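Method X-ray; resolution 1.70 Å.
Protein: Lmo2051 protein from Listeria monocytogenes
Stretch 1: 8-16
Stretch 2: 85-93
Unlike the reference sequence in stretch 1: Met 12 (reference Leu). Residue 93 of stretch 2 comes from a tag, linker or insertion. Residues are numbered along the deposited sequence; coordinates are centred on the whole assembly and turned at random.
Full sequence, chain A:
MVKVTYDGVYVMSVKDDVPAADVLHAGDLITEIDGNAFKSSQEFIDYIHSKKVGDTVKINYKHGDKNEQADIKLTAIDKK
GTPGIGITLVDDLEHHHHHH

Stretch 1 8-16: GVYVMSVKD
Stretch 2 85-93: IGITLVDDL

Two strands from distant parts of one chain, residues 9-14 and 87-89, run antiparallel as neighbours in a sheet, their directions 134° apart and their axes approaching to 4.6 Å. Together the stretches bury 622 Å² between them. Val 14 pairs with Ile 87 (CA to CA 4.4 Å), Ser 13 with Thr 88 (CA to CA 5.1 Å) and Val 11 with Leu 89 (CA to CA 4.8 Å). The register therefore slips by one residue between Val 11 and Ser 13, and the extra residue, Met 12, sits in a beta bulge.

Four backbone hydrogen bonds fix this register. Lys 15 N donates to Gly 86 O (2.9 Å, nearly linear at 179°), Thr 88 N to Ser 13 O (2.9 Å), Met 12 N to Thr 88 O (2.8 Å) and Val 90 N to Tyr 10 O (3.1 Å). Most of stretch 1 is extended, with phi/psi such as -77/133 at Val 11 and -131/129 at Val 14, but Met 12 turns to -110/-24, so its psi breaks the strand pattern.

Met 12, present as selenomethionine and differing from the reference Leu, covers the most surface, 103 Å². Its CA-to-CB bond points toward stretch 2, and chi angles of 176° (t), 164° (t) and 72° (p) carry the long, flexible chain past Thr 88, Leu 89 and Val 90 to Leu 93. Met 12 CB lies 4.2 Å from Val 90 CG2, Met 12 CE 3.7 Å from Leu 89 O, and Met 12 SE 4.0 Å from Leu 93 CD1, the last belonging to a residue from the expression tag.

Thr 88 follows with 68 Å². Its extended backbone (-111/152) supplies both the N and the O used in pairing, while chi1 of 57° (p) brings Thr 88 OG1 to 3.0 Å from Ser 13 CB, on the sheet face these two side chains share. The small serine (chi1 174°, t) suits so close an approach. A beta-branched threonine is at home in a strand, and its hydroxyl tolerates this partly exposed position.

Val 90, covering 56 Å², begins the 3-10 segment 90-92 (phi/psi -60/-28). With chi1 at 172° (t), Val 90 CG2 also meets Tyr 10 CB at 3.8 Å. The segment is anchored by Asp 92 (chi1 -68°, m), whose OD2 accepts from Leu 89 N at 2.7 Å, while Asp 92 N donates to Leu 89 O at 2.9 Å.

Aliphatic side chains fill the buried contacts. Ile 87 (-140/161; chi1 57°, p; chi2 -178°, t) places CG2 3.8 Å from Val 14 CG2 on their shared face, and Ile 87 CD1 reaches Val 11 CG2 at 4.2 Å. Val 9 (chi1 61°, p) sets CG2 3.3 Å from Leu 89 CD2, a tight apolar contact made by leucine's chi1 of -43° (m) and chi2 of 172° (t). Gly 86 (101/43) adopts angles at which a CB would jam against the preceding carbonyl O, so glycine fits there.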

# COMPACT_ATOMS: atom_id res chain seq x y z
N GLY A 8 -3.37 10.49 1.54
CA GLY A 8 -2.77 9.17 1.56
C GLY A 8 -2.08 8.86 0.24
O GLY A 8 -1.60 9.76 -0.45
N VAL A 9 -2.03 7.58 -0.12
CA VAL A 9 -1.39 7.17 -1.36
C VAL A 9 -2.39 6.55 -2.34
O VAL A 9 -3.21 5.72 -1.96
CB VAL A 9 -0.24 6.16 -1.08
CG1 VAL A 9 -0.79 4.91 -0.42
CG2 VAL A 9 0.47 5.81 -2.37
N TYR A 10 -2.34 6.97 -3.61
CA TYR A 10 -3.24 6.42 -4.62
C TYR A 10 -2.56 5.28 -5.36
O TYR A 10 -1.43 5.42 -5.83
CB TYR A 10 -3.66 7.50 -5.63
CG TYR A 10 -4.56 8.56 -5.05
CD1 TYR A 10 -4.04 9.66 -4.37
CD2 TYR A 10 -5.95 8.45 -5.16
CE1 TYR A 10 -4.87 10.62 -3.80
CE2 TYR A 10 -6.80 9.41 -4.60
CZ TYR A 10 -6.25 10.49 -3.92
OH TYR A 10 -7.08 11.42 -3.36
N VAL A 11 -3.25 4.15 -5.45
CA VAL A 11 -2.73 2.97 -6.13
C VAL A 11 -2.83 3.16 -7.64
O VAL A 11 -3.88 3.56 -8.15
CB VAL A 11 -3.52 1.70 -5.73
CG1 VAL A 11 -3.00 0.49 -6.48
CG2 VAL A 11 -3.41 1.48 -4.23
N MSE A 12 -1.76 2.86 -8.37
CA MSE A 12 -1.77 3.02 -9.82
C MSE A 12 -1.77 1.71 -10.56
O MSE A 12 -2.19 1.64 -11.72
CB MSE A 12 -0.58 3.86 -10.26
CG MSE A 12 -0.47 4.00 -11.77
SE MSE A 12 0.71 5.41 -12.24
CE MSE A 12 2.38 4.56 -11.75
N SER A 13 -1.28 0.67 -9.91
CA SER A 13 -1.22 -0.67 -10.50
C SER A 13 -1.06 -1.69 -9.39
O SER A 13 -0.43 -1.41 -8.37
CB SER A 13 -0.04 -0.78 -11.46
OG SER A 13 0.10 -2.11 -11.92
N VAL A 14 -1.63 -2.88 -9.59
CA VAL A 14 -1.56 -3.96 -8.62
C VAL A 14 -1.14 -5.24 -9.34
O VAL A 14 -1.71 -5.59 -10.36
CB VAL A 14 -2.94 -4.20 -7.96
CG1 VAL A 14 -2.82 -5.24 -6.86
CG2 VAL A 14 -3.50 -2.89 -7.40
N LYS A 15 -0.11 -5.92 -8.83
CA LYS A 15 0.32 -7.18 -9.44
C LYS A 15 -0.87 -8.14 -9.40
O LYS A 15 -1.48 -8.31 -8.35
CB LYS A 15 1.48 -7.80 -8.67
CG LYS A 15 2.85 -7.23 -8.98
CD LYS A 15 3.88 -7.82 -8.02
CE LYS A 15 5.29 -7.54 -8.48
NZ LYS A 15 5.61 -8.35 -9.69
N ASP A 16 -1.18 -8.78 -10.52
CA ASP A 16 -2.32 -9.69 -10.59
C ASP A 16 -2.10 -11.08 -9.99
O ASP A 16 -3.03 -11.89 -9.95
CB ASP A 16 -2.77 -9.85 -12.04
CG ASP A 16 -1.63 -10.27 -12.96
OD1 ASP A 16 -0.83 -11.15 -12.55
OD2 ASP A 16 -1.55 -9.74 -14.08
N ILE A 85 3.67 -4.74 -0.90
CA ILE A 85 2.27 -5.11 -1.06
C ILE A 85 2.08 -5.63 -2.48
O ILE A 85 1.24 -6.49 -2.74
CB ILE A 85 1.36 -3.89 -0.84
CG1 ILE A 85 1.52 -3.38 0.59
CG2 ILE A 85 -0.11 -4.26 -1.11
CD1 ILE A 85 0.79 -2.07 0.86
N GLY A 86 2.88 -5.09 -3.40
CA GLY A 86 2.81 -5.50 -4.80
C GLY A 86 2.04 -4.51 -5.64
O GLY A 86 1.25 -4.90 -6.49
N ILE A 87 2.28 -3.22 -5.41
CA ILE A 87 1.59 -2.15 -6.13
C ILE A 87 2.51 -1.00 -6.51
O ILE A 87 3.60 -0.84 -5.95
CB ILE A 87 0.47 -1.56 -5.25
CG1 ILE A 87 1.07 -1.04 -3.94
CG2 ILE A 87 -0.60 -2.60 -4.96
CD1 ILE A 87 0.06 -0.46 -2.95
N THR A 88 2.09 -0.20 -7.49
CA THR A 88 2.85 0.99 -7.86
C THR A 88 1.95 2.13 -7.41
O THR A 88 0.72 1.98 -7.34
CB THR A 88 3.11 1.10 -9.39
OG1 THR A 88 1.87 1.07 -10.10
CG2 THR A 88 4.00 -0.05 -9.86
N LEU A 89 2.56 3.27 -7.08
CA LEU A 89 1.82 4.43 -6.59
C LEU A 89 1.94 5.61 -7.55
O LEU A 89 2.92 5.73 -8.28
CB LEU A 89 2.39 4.85 -5.23
CG LEU A 89 2.70 3.72 -4.24
CD1 LEU A 89 3.44 4.27 -3.02
CD2 LEU A 89 1.41 3.03 -3.84
N VAL A 90 0.95 6.49 -7.52
CA VAL A 90 0.97 7.66 -8.40
C VAL A 90 2.20 8.54 -8.14
O VAL A 90 2.70 9.21 -9.04
CB VAL A 90 -0.31 8.50 -8.23
CG1 VAL A 90 -0.19 9.81 -8.99
CG2 VAL A 90 -1.51 7.71 -8.75
N ASP A 91 2.70 8.51 -6.91
CA ASP A 91 3.87 9.30 -6.54
C ASP A 91 5.11 8.82 -7.29
O ASP A 91 6.08 9.57 -7.46
CB ASP A 91 4.12 9.22 -5.03
CG ASP A 91 4.98 10.38 -4.52
OD1 ASP A 91 4.48 11.52 -4.48
OD2 ASP A 91 6.15 10.14 -4.16
N ASP A 92 5.09 7.57 -7.74
CA ASP A 92 6.23 7.02 -8.48
C ASP A 92 6.47 7.82 -9.76
O ASP A 92 7.58 7.84 -10.29
CB ASP A 92 6.01 5.54 -8.81
CG ASP A 92 6.02 4.65 -7.57
OD1 ASP A 92 6.83 4.90 -6.66
OD2 ASP A 92 5.22 3.69 -7.52
N LEU A 93 5.43 8.46 -10.27
CA LEU A 93 5.57 9.25 -11.49
C LEU A 93 6.42 10.49 -11.22
O LEU A 93 7.04 11.04 -12.14
CB LEU A 93 4.20 9.68 -12.01
CG LEU A 93 3.27 8.55 -12.46
CD1 LEU A 93 1.91 9.13 -12.82
CD2 LEU A 93 3.87 7.81 -13.65